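Local coordinates for pentafunctional AROM polypeptide (Schizosaccharomyces pombe, PDB 5SWV), which carries out several steps of the shikimate pathway, the crystallised part probably dehydrating 3-dehydroquinate and reducing 3-dehydroshikimate to shikimate, at residues T188-T191 with N192-I196; G232-T235 with V236-N240; E293-K296 with V297-P301; I339-G342 with D343-V346. All coordinates share one frame; numbering follows the deposited sequence.

How the interactions relate
The four contacts are local and follow one another along the chain. Interactions 1 and 2 belong to the type I dehydroquinase barrel, the first near the C-terminal end of helix 177-193 and the second at the start of helix 236-245; their centres lie about 26 Å apart and their nearest atoms about 18 Å. In the shikimate dehydrogenase part, interaction 4 belongs to the mixed sheet and interaction 3 packs against it. Their centres are about 15 Å apart, and they are the pair that touches: L298 O lies 3.5 Å from L345 CD2, so the short helix packs on the hairpin. Interaction 4 also approaches both barrel contacts to about 17 Å between nearest atoms. No bound substrate or cofactor takes part in any of them.

Interaction 1 of 4, residues T188-T191 with N192-I196; sequences TRIT and NSMDI
I190 of helix 177-193 and M194 of the loop that follows make the more enclosed side of this contact, with I190 buried. Their side chains run alongside each other in the same direction. With CG1 anti to its backbone N (chi1 -166°), the isoleucine brings that atom to M194 SD at 4.1 Å. I190 also rests on M155, which ties the helix end to helix 152-162 in the outer helical layer of the barrel.

S193, three residues on, bonds to I190 O through its hydroxyl and, weakly, through its N. OG lies 3.0 Å from I190 O, coming in well bent from the C=O direction (C=O...OG angle 113°) and tilted out of the carbonyl plane; S193 N is 3.3 Å from I190 O. S193 N also reaches R189 O, again weakly.

T188, T191, N192 and S193 are exposed, and their contacts are mostly backbone bonds and light side-chain touches. T188 and N192 lie side by side, with T188 CG2 3.7 Å from N192 ND2. The amide nitrogen ND2 of N192 comes closer still to T188 O, at 2.8 Å, but without a bonding angle. That carbonyl instead accepts from N192 N at 3.2 Å, a regular helical bond. T188 OG1 turns back to E184 O and T191 OG1 to R187 O, which occupies both hydroxyls with the preceding turn.

Main-chain bonding is thus weakening by S193, and its hydroxyl supplies an extra donor to a carbonyl near the helix terminus.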
loop_
_atom_site.group_PDB
_atom_site.type_symbol
_atom_site.label_atom_id
_atom_site.label_comp_id
_atom_site.label_asym_id
_atom_site.label_seq_id
_atom_site.Cartn_x
_atom_site.Cartn_y
_atom_site.Cartn_z
ATOM N N THR A 188 24.882 12.560 11.301
ATOM C CA THR A 188 25.019 12.089 12.688
ATOM C C THR A 188 24.926 13.277 13.664
ATOM O O THR A 188 24.190 13.200 14.645
ATOM C CB THR A 188 26.309 11.255 12.920
ATOM O OG1 THR A 188 26.298 10.103 12.079
ATOM C CG2 THR A 188 26.395 10.763 14.347
ATOM N N ARG A 189 25.627 14.370 13.360
ATOM C CA ARG A 189 25.700 15.539 14.253
ATOM C C ARG A 189 24.364 16.271 14.462
ATOM O O ARG A 189 24.011 16.615 15.592
ATOM C CB ARG A 189 26.731 16.559 13.737
ATOM C CG ARG A 189 28.175 16.095 13.745
ATOM C CD ARG A 189 29.149 17.273 13.735
ATOM N NE ARG A 189 28.945 18.216 12.615
ATOM C CZ ARG A 189 29.429 18.089 11.366
ATOM N NH1 ARG A 189 30.165 17.031 10.999
ATOM N NH2 ARG A 189 29.162 19.035 10.459
ATOM N N ILE A 190 23.672 16.543 13.356
ATOM C CA ILE A 190 22.392 17.261 13.356
ATOM C C ILE A 190 21.281 16.437 14.009
ATOM O O ILE A 190 20.417 16.992 14.694
ATOM C CB ILE A 190 21.986 17.699 11.913
ATOM C CG1 ILE A 190 20.846 18.721 11.916
ATOM C CG2 ILE A 190 21.577 16.520 11.039
ATOM C CD1 ILE A 190 21.309 20.127 12.204
ATOM N N THR A 191 21.317 15.123 13.792
ATOM C CA THR A 191 20.336 14.202 14.343
ATOM C C THR A 191 20.463 14.065 15.860
ATOM O O THR A 191 19.455 13.861 16.532
ATOM C CB THR A 191 20.463 12.834 13.654
ATOM O OG1 THR A 191 20.167 13.014 12.270
ATOM C CG2 THR A 191 19.513 11.791 14.233
ATOM N N ASN A 192 21.685 14.167 16.387
ATOM C CA ASN A 192 21.918 14.224 17.852
ATOM C C ASN A 192 21.342 15.492 18.499
ATOM O O ASN A 192 20.815 15.441 19.618
ATOM C CB ASN A 192 23.426 14.120 18.201
ATOM C CG ASN A 192 23.982 12.695 18.062
ATOM O OD1 ASN A 192 23.486 11.752 18.683
ATOM N ND2 ASN A 192 25.037 12.545 17.262
ATOM N N SER A 193 21.443 16.612 17.784
ATOM C CA SER A 193 21.072 17.922 18.305
ATOM C C SER A 193 19.623 18.334 18.071
ATOM O O SER A 193 19.234 19.400 18.529
ATOM C CB SER A 193 21.958 18.981 17.666
ATOM O OG SER A 193 21.492 19.271 16.360
ATOM N N MET A 194 18.840 17.525 17.353
ATOM C CA MET A 194 17.479 17.906 16.944
ATOM C C MET A 194 16.670 16.684 16.536
ATOM O O MET A 194 17.238 15.722 16.038
ATOM C CB MET A 194 17.563 18.888 15.781
ATOM C CG MET A 194 16.473 18.737 14.737
ATOM S SD MET A 194 17.007 19.363 13.158
ATOM C CE MET A 194 16.656 17.992 12.052
ATOM N N ASP A 195 15.348 16.748 16.688
ATOM C CA ASP A 195 14.469 15.589 16.430
ATOM C C ASP A 195 13.285 15.830 15.454
ATOM O O ASP A 195 12.306 15.081 15.440
ATOM C CB ASP A 195 13.949 15.051 17.767
ATOM C CG ASP A 195 13.048 16.058 18.493
ATOM O OD1 ASP A 195 13.063 17.270 18.131
ATOM O OD2 ASP A 195 12.327 15.626 19.426
ATOM N N ILE A 196 13.371 16.878 14.653
ATOM C CA ILE A 196 12.560 16.984 13.459
ATOM C C ILE A 196 13.144 15.937 12.519
ATOM O O ILE A 196 14.360 15.848 12.401
ATOM C CB ILE A 196 12.695 18.382 12.814
ATOM C CG1 ILE A 196 12.217 19.481 13.777
ATOM C CG2 ILE A 196 11.940 18.456 11.489
ATOM C CD1 ILE A 196 13.076 20.737 13.746
#

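Interaction 2 of 4, residues G232-T235 with V236-N240; sequences GQLT and VKQLN
T235 and Q238 close a capping box at the start of helix 236-245, each side chain bonding to the other residue's backbone N-H. T235 is the N-cap: its OG1 accepts from Q238 N at 3.2 Å, with a nearly straight N-H...O angle of 165°. The hydroxyl is brought there by a chi1 of 65°, which sets OG1 between the backbone N and the carbonyl carbon.

The return bond is made by Q238, whose chain can be followed outward. CB sits 3.5 Å from T235 OG1 and also borders L234 CD2. CG, anti to the carbonyl carbon of Q238, passes T235 OG1 at 3.2 Å, and the extended chain then carries CD back toward the N-cap residue. At the tip OE1 accepts from T235 N at 2.9 Å, in the carbonyl plane and on a lone pair. The same oxygen takes a weak bond from T235 OG1 and a third from a water, 2.8 Å from OE1, that also donates to Q233 O. Several donors therefore hold the amide oxygen in place, and the water extends the cap back to the preceding loop.

Behind the box, L239 N bonds to T235 O at 2.8 Å as the helix gets under way, while L234 CD1 touches L239 CD1 at 4.2 Å. Both leucines also lean on I212 of helix 208-213, and V236 and L239 press against V220 of strand 218-220, so the capped helix start packs against that helix and the eighth barrel strand.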
loop_
_atom_site.group_PDB
_atom_site.type_symbol
_atom_site.label_atom_id
_atom_site.label_comp_id
_atom_site.label_asym_id
_atom_site.label_seq_id
_atom_site.Cartn_x
_atom_site.Cartn_y
_atom_site.Cartn_z
ATOM N N GLY A 232 20.941 11.395 -10.749
ATOM C CA GLY A 232 21.363 10.391 -9.799
ATOM C C GLY A 232 20.223 9.604 -9.219
ATOM O O GLY A 232 20.444 8.698 -8.436
ATOM N N GLN A 233 18.998 9.917 -9.605
ATOM C CA GLN A 233 17.846 9.271 -9.006
ATOM C C GLN A 233 17.761 7.819 -9.424
ATOM O O GLN A 233 18.017 7.488 -10.579
ATOM C CB GLN A 233 16.582 9.978 -9.428
ATOM C CG GLN A 233 15.340 9.504 -8.700
ATOM C CD GLN A 233 14.133 10.341 -9.061
ATOM O OE1 GLN A 233 14.075 10.944 -10.146
ATOM N NE2 GLN A 233 13.155 10.391 -8.152
ATOM N N LEU A 234 17.367 6.982 -8.470
ATOM C CA LEU A 234 17.258 5.540 -8.646
ATOM C C LEU A 234 15.804 5.069 -8.645
ATOM O O LEU A 234 14.944 5.731 -8.095
ATOM C CB LEU A 234 17.982 4.854 -7.494
ATOM C CG LEU A 234 19.481 5.113 -7.389
ATOM C CD1 LEU A 234 20.052 4.508 -6.106
ATOM C CD2 LEU A 234 20.207 4.568 -8.621
ATOM N N THR A 235 15.558 3.912 -9.248
ATOM C CA THR A 235 14.278 3.242 -9.146
ATOM C C THR A 235 14.271 2.451 -7.845
ATOM O O THR A 235 15.326 2.299 -7.204
ATOM C CB THR A 235 13.982 2.310 -10.343
ATOM O OG1 THR A 235 14.917 1.226 -10.390
ATOM C CG2 THR A 235 14.024 3.065 -11.649
ATOM N N VAL A 236 13.093 1.955 -7.455
ATOM C CA VAL A 236 12.966 1.120 -6.254
ATOM C C VAL A 236 13.796 -0.150 -6.381
ATOM O O VAL A 236 14.467 -0.557 -5.428
ATOM C CB VAL A 236 11.481 0.790 -5.916
ATOM C CG1 VAL A 236 11.350 -0.372 -4.934
ATOM C CG2 VAL A 236 10.813 2.019 -5.323
ATOM N N LYS A 237 13.741 -0.769 -7.550
ATOM C CA LYS A 237 14.536 -1.960 -7.816
ATOM C C LYS A 237 16.035 -1.701 -7.632
ATOM O O LYS A 237 16.738 -2.454 -6.956
ATOM C CB LYS A 237 14.285 -2.451 -9.229
ATOM C CG LYS A 237 14.867 -3.821 -9.459
ATOM C CD LYS A 237 14.699 -4.236 -10.899
ATOM C CE LYS A 237 15.037 -5.704 -11.066
ATOM N NZ LYS A 237 15.633 -5.956 -12.402
ATOM N N GLN A 238 16.498 -0.627 -8.252
ATOM C CA GLN A 238 17.889 -0.237 -8.172
ATOM C C GLN A 238 18.282 0.068 -6.747
ATOM O O GLN A 238 19.368 -0.308 -6.302
ATOM C CB GLN A 238 18.140 1.000 -9.024
ATOM C CG GLN A 238 18.046 0.771 -10.525
ATOM C CD GLN A 238 18.299 2.053 -11.315
ATOM O OE1 GLN A 238 17.608 3.073 -11.158
ATOM N NE2 GLN A 238 19.321 2.012 -12.164
ATOM N N LEU A 239 17.392 0.759 -6.042
ATOM C CA LEU A 239 17.660 1.182 -4.676
ATOM C C LEU A 239 17.882 -0.002 -3.767
ATOM O O LEU A 239 18.795 0.021 -2.960
ATOM C CB LEU A 239 16.527 2.048 -4.125
ATOM C CG LEU A 239 16.722 2.611 -2.705
ATOM C CD1 LEU A 239 17.903 3.565 -2.616
ATOM C CD2 LEU A 239 15.457 3.319 -2.230
ATOM N N ASN A 240 17.043 -1.024 -3.895
ATOM C CA ASN A 240 17.212 -2.252 -3.111
ATOM C C ASN A 240 18.467 -3.017 -3.542
ATOM O O ASN A 240 19.280 -3.419 -2.715
ATOM C CB ASN A 240 15.990 -3.152 -3.250
ATOM C CG ASN A 240 14.753 -2.585 -2.572
ATOM O OD1 ASN A 240 14.839 -1.950 -1.518
ATOM N ND2 ASN A 240 13.587 -2.838 -3.164
HETATM O O HOH W 1 17.365 5.487 -12.518
#

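Interaction 3 of 4, residues E293-K296 with V297-P301; sequences EVQK and VLNLP
The short, weakly bonded helix 295-298, on the connection between strands 282-285 and 303-308, follows a 3-10 turn, and V294 of that turn bonds through its carbonyl to L298. This main link, from L298 N to V294 O, is 3.2 Å long. V297 N reaches the same oxygen weakly, at 3.2 Å and a more bent angle, and N299 N makes a further weak bond to Q295 O. L298 CG and V297 CB lie beside V294 O, at 3.3 and 3.4 Å, so the carbonyl that takes one sound and one weak N-H bond also has hydrocarbon next to it.

Of the side chains, V294 CG2 and L298 CD1 approach to 4.4 Å, a loose touch. Both residues, with V297, face the sheet, where they meet F257 of strand 253-257; V297 and L298 also reach F303. On the exposed side, K296 folds back along the turn. A chi1 of 75° starts its chain off in that direction, and bends at chi2 (-145°) and chi4 (-140°) bring NZ round to a weak bond with E293 O at 3.3 Å. Farther along, L300 CG rests 3.6 Å from K296 O.

Valines and leucine inward, lysine and glutamine outward: this is the amphipathic helical turn of a beta-alpha-beta crossover, here passing over strand 253-257 to join two parallel strands.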
loop_
_atom_site.group_PDB
_atom_site.type_symbol
_atom_site.label_atom_id
_atom_site.label_comp_id
_atom_site.label_asym_id
_atom_site.label_seq_id
_atom_site.Cartn_x
_atom_site.Cartn_y
_atom_site.Cartn_z
ATOM N N GLU A 293 8.212 -29.219 14.692
ATOM C CA GLU A 293 9.402 -29.234 13.867
ATOM C C GLU A 293 9.711 -27.886 13.202
ATOM O O GLU A 293 10.829 -27.700 12.726
ATOM C CB GLU A 293 9.291 -30.340 12.804
ATOM C CG GLU A 293 9.302 -31.760 13.374
ATOM C CD GLU A 293 8.838 -32.807 12.366
ATOM O OE1 GLU A 293 9.690 -33.430 11.711
ATOM O OE2 GLU A 293 7.618 -33.016 12.217
ATOM N N VAL A 294 8.758 -26.947 13.178
ATOM C CA VAL A 294 9.003 -25.622 12.583
ATOM C C VAL A 294 9.727 -24.660 13.533
ATOM O O VAL A 294 10.181 -23.603 13.110
ATOM C CB VAL A 294 7.710 -24.935 12.048
ATOM C CG1 VAL A 294 6.821 -25.919 11.282
ATOM C CG2 VAL A 294 6.927 -24.235 13.162
ATOM N N GLN A 295 9.824 -25.015 14.811
ATOM C CA GLN A 295 10.428 -24.133 15.810
ATOM C C GLN A 295 11.907 -23.810 15.555
ATOM O O GLN A 295 12.349 -22.694 15.844
ATOM C CB GLN A 295 10.265 -24.727 17.208
ATOM C CG GLN A 295 10.539 -23.727 18.316
ATOM C CD GLN A 295 10.194 -24.263 19.690
ATOM O OE1 GLN A 295 10.146 -25.482 19.918
ATOM N NE2 GLN A 295 9.958 -23.351 20.623
ATOM N N LYS A 296 12.661 -24.780 15.033
ATOM C CA LYS A 296 14.091 -24.583 14.724
ATOM C C LYS A 296 14.321 -23.698 13.479
ATOM O O LYS A 296 15.403 -23.114 13.310
ATOM C CB LYS A 296 14.803 -25.936 14.565
ATOM C CG LYS A 296 14.502 -26.651 13.260
ATOM C CD LYS A 296 14.453 -28.164 13.433
ATOM C CE LYS A 296 14.064 -28.861 12.125
ATOM N NZ LYS A 296 13.124 -29.998 12.342
ATOM N N VAL A 297 13.305 -23.624 12.617
ATOM C CA VAL A 297 13.292 -22.728 11.458
ATOM C C VAL A 297 13.066 -21.291 11.907
ATOM O O VAL A 297 13.720 -20.364 11.415
ATOM C CB VAL A 297 12.179 -23.113 10.454
ATOM C CG1 VAL A 297 12.135 -22.145 9.275
ATOM C CG2 VAL A 297 12.375 -24.547 9.974
ATOM N N LEU A 298 12.129 -21.124 12.840
ATOM C CA LEU A 298 11.788 -19.819 13.399
ATOM C C LEU A 298 12.964 -19.175 14.124
ATOM O O LEU A 298 13.007 -17.953 14.236
ATOM C CB LEU A 298 10.611 -19.930 14.368
ATOM C CG LEU A 298 9.267 -20.498 13.893
ATOM C CD1 LEU A 298 8.276 -20.473 15.047
ATOM C CD2 LEU A 298 8.692 -19.769 12.694
ATOM N N ASN A 299 13.893 -19.994 14.623
ATOM C CA ASN A 299 15.102 -19.504 15.305
ATOM C C ASN A 299 16.364 -19.394 14.443
ATOM O O ASN A 299 17.419 -19.048 14.977
ATOM C CB ASN A 299 15.408 -20.380 16.535
ATOM C CG ASN A 299 14.368 -20.237 17.627
ATOM O OD1 ASN A 299 13.763 -19.182 17.793
ATOM N ND2 ASN A 299 14.157 -21.306 18.380
ATOM N N LEU A 300 16.279 -19.660 13.135
ATOM C CA LEU A 300 17.448 -19.483 12.267
ATOM C C LEU A 300 17.891 -18.028 12.328
ATOM O O LEU A 300 17.053 -17.148 12.400
ATOM C CB LEU A 300 17.145 -19.873 10.825
ATOM C CG LEU A 300 16.911 -21.360 10.552
ATOM C CD1 LEU A 300 16.447 -21.512 9.115
ATOM C CD2 LEU A 300 18.149 -22.216 10.807
ATOM N N PRO A 301 19.205 -17.766 12.334
ATOM C CA PRO A 301 19.631 -16.348 12.437
ATOM C C PRO A 301 19.096 -15.446 11.299
ATOM O O PRO A 301 18.796 -14.274 11.531
ATOM C CB PRO A 301 21.171 -16.432 12.420
ATOM C CG PRO A 301 21.489 -17.772 11.821
ATOM C CD PRO A 301 20.349 -18.688 12.190
#

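Interaction 4 of 4, residues I339-G342 with D343-V346; sequences IRIG and DKLV
Strands 335-340 and 345-350 meet as an antiparallel hairpin, in which I339 and V346 form a hydrogen-bonded pair and R340 and L345 the adjoining non-hydrogen-bonded one. I339 N donates to V346 O and V346 N to I339 O, both at 2.9 Å. Toward the turn the contact slackens: I341 N makes only a weak bond to K344 O at 3.5 Å, and R340 CA approaches that oxygen with a CA-H...O contact whose angle at H is 159°.

On the face that the hydrogen-bonded pair shares, I339 CB and V346 CB stand 4.2 Å apart. V346 also meets I341 from the turn: I341 CD1 touches V346 CG2 at 3.6 Å, their side chains crossing at a slant. I341 CG2 meets K344 CE, also at 3.6 Å, where the two chains cross at about a right angle; bends in the lysine at chi2 (143°) and chi3 (-98°) bring CE across I341 CG2.

On the other face R340 and L345 lie alongside and point the same way. L345 CD1 covers one face of the guanidinium, 3.7 Å from R340 NH2, while R340 NH1 bonds to F303 O on the neighbouring strand 303-308.

The arginine thus offers one face to leucine and NH1 to the carbonyl of F303, two contacts that probably limit rotation of the guanidinium. Backbone polarity is met by paired bonds at the I339-V346 end; bonding weakens toward the turn, where the hydrocarbon contact between I341 and K344 is added.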
loop_
_atom_site.group_PDB
_atom_site.type_symbol
_atom_site.label_atom_id
_atom_site.label_comp_id
_atom_site.label_asym_id
_atom_site.label_seq_id
_atom_site.Cartn_x
_atom_site.Cartn_y
_atom_site.Cartn_z
ATOM N N ILE A 339 10.560 -9.943 14.655
ATOM C CA ILE A 339 10.934 -8.576 15.017
ATOM C C ILE A 339 12.124 -8.711 15.961
ATOM O O ILE A 339 11.994 -9.339 17.027
ATOM C CB ILE A 339 9.763 -7.849 15.740
ATOM C CG1 ILE A 339 8.526 -7.777 14.827
ATOM C CG2 ILE A 339 10.176 -6.452 16.217
ATOM C CD1 ILE A 339 7.301 -7.147 15.463
ATOM N N ARG A 340 13.283 -8.176 15.556
ATOM C CA ARG A 340 14.439 -8.027 16.467
ATOM C C ARG A 340 14.381 -6.638 17.108
ATOM O O ARG A 340 14.805 -5.651 16.506
ATOM C CB ARG A 340 15.805 -8.242 15.780
ATOM C CG ARG A 340 16.288 -9.694 15.696
ATOM C CD ARG A 340 16.100 -10.243 14.292
ATOM N NE ARG A 340 15.922 -11.693 14.254
ATOM C CZ ARG A 340 15.436 -12.377 13.209
ATOM N NH1 ARG A 340 15.077 -11.756 12.081
ATOM N NH2 ARG A 340 15.297 -13.701 13.284
ATOM N N ILE A 341 13.851 -6.583 18.331
ATOM C CA ILE A 341 13.778 -5.340 19.119
ATOM C C ILE A 341 15.198 -4.932 19.578
ATOM O O ILE A 341 15.497 -3.747 19.710
ATOM C CB ILE A 341 12.767 -5.483 20.301
ATOM C CG1 ILE A 341 11.345 -5.785 19.756
ATOM C CG2 ILE A 341 12.766 -4.229 21.185
ATOM C CD1 ILE A 341 10.288 -6.073 20.806
ATOM N N GLY A 342 16.058 -5.922 19.810
ATOM C CA GLY A 342 17.494 -5.704 19.961
ATOM C C GLY A 342 18.200 -7.002 19.625
ATOM O O GLY A 342 18.454 -7.296 18.453
ATOM N N ASP A 343 18.498 -7.777 20.668
ATOM C CA ASP A 343 18.935 -9.178 20.536
ATOM C C ASP A 343 17.830 -10.165 20.966
ATOM O O ASP A 343 18.066 -11.374 21.048
ATOM C CB ASP A 343 20.239 -9.415 21.332
ATOM C CG ASP A 343 21.490 -9.263 20.468
ATOM O OD1 ASP A 343 21.633 -10.035 19.495
ATOM O OD2 ASP A 343 22.330 -8.383 20.765
ATOM N N LYS A 344 16.626 -9.640 21.204
ATOM C CA LYS A 344 15.459 -10.441 21.563
ATOM C C LYS A 344 14.688 -10.711 20.276
ATOM O O LYS A 344 14.472 -9.793 19.478
ATOM C CB LYS A 344 14.530 -9.690 22.527
ATOM C CG LYS A 344 15.200 -8.828 23.603
ATOM C CD LYS A 344 14.427 -7.525 23.867
ATOM C CE LYS A 344 15.018 -6.320 23.125
ATOM N NZ LYS A 344 16.396 -5.959 23.579
ATOM N N LEU A 345 14.280 -11.960 20.076
ATOM C CA LEU A 345 13.368 -12.310 18.993
ATOM C C LEU A 345 11.923 -12.245 19.486
ATOM O O LEU A 345 11.579 -12.862 20.487
ATOM C CB LEU A 345 13.665 -13.719 18.467
ATOM C CG LEU A 345 12.819 -14.189 17.272
ATOM C CD1 LEU A 345 12.969 -13.246 16.083
ATOM C CD2 LEU A 345 13.182 -15.618 16.894
ATOM N N VAL A 346 11.082 -11.513 18.766
ATOM C CA VAL A 346 9.636 -11.474 19.021
ATOM C C VAL A 346 8.946 -11.996 17.775
ATOM O O VAL A 346 9.235 -11.547 16.673
ATOM C CB VAL A 346 9.178 -10.032 19.334
ATOM C CG1 VAL A 346 7.662 -9.876 19.247
ATOM C CG2 VAL A 346 9.701 -9.617 20.703
#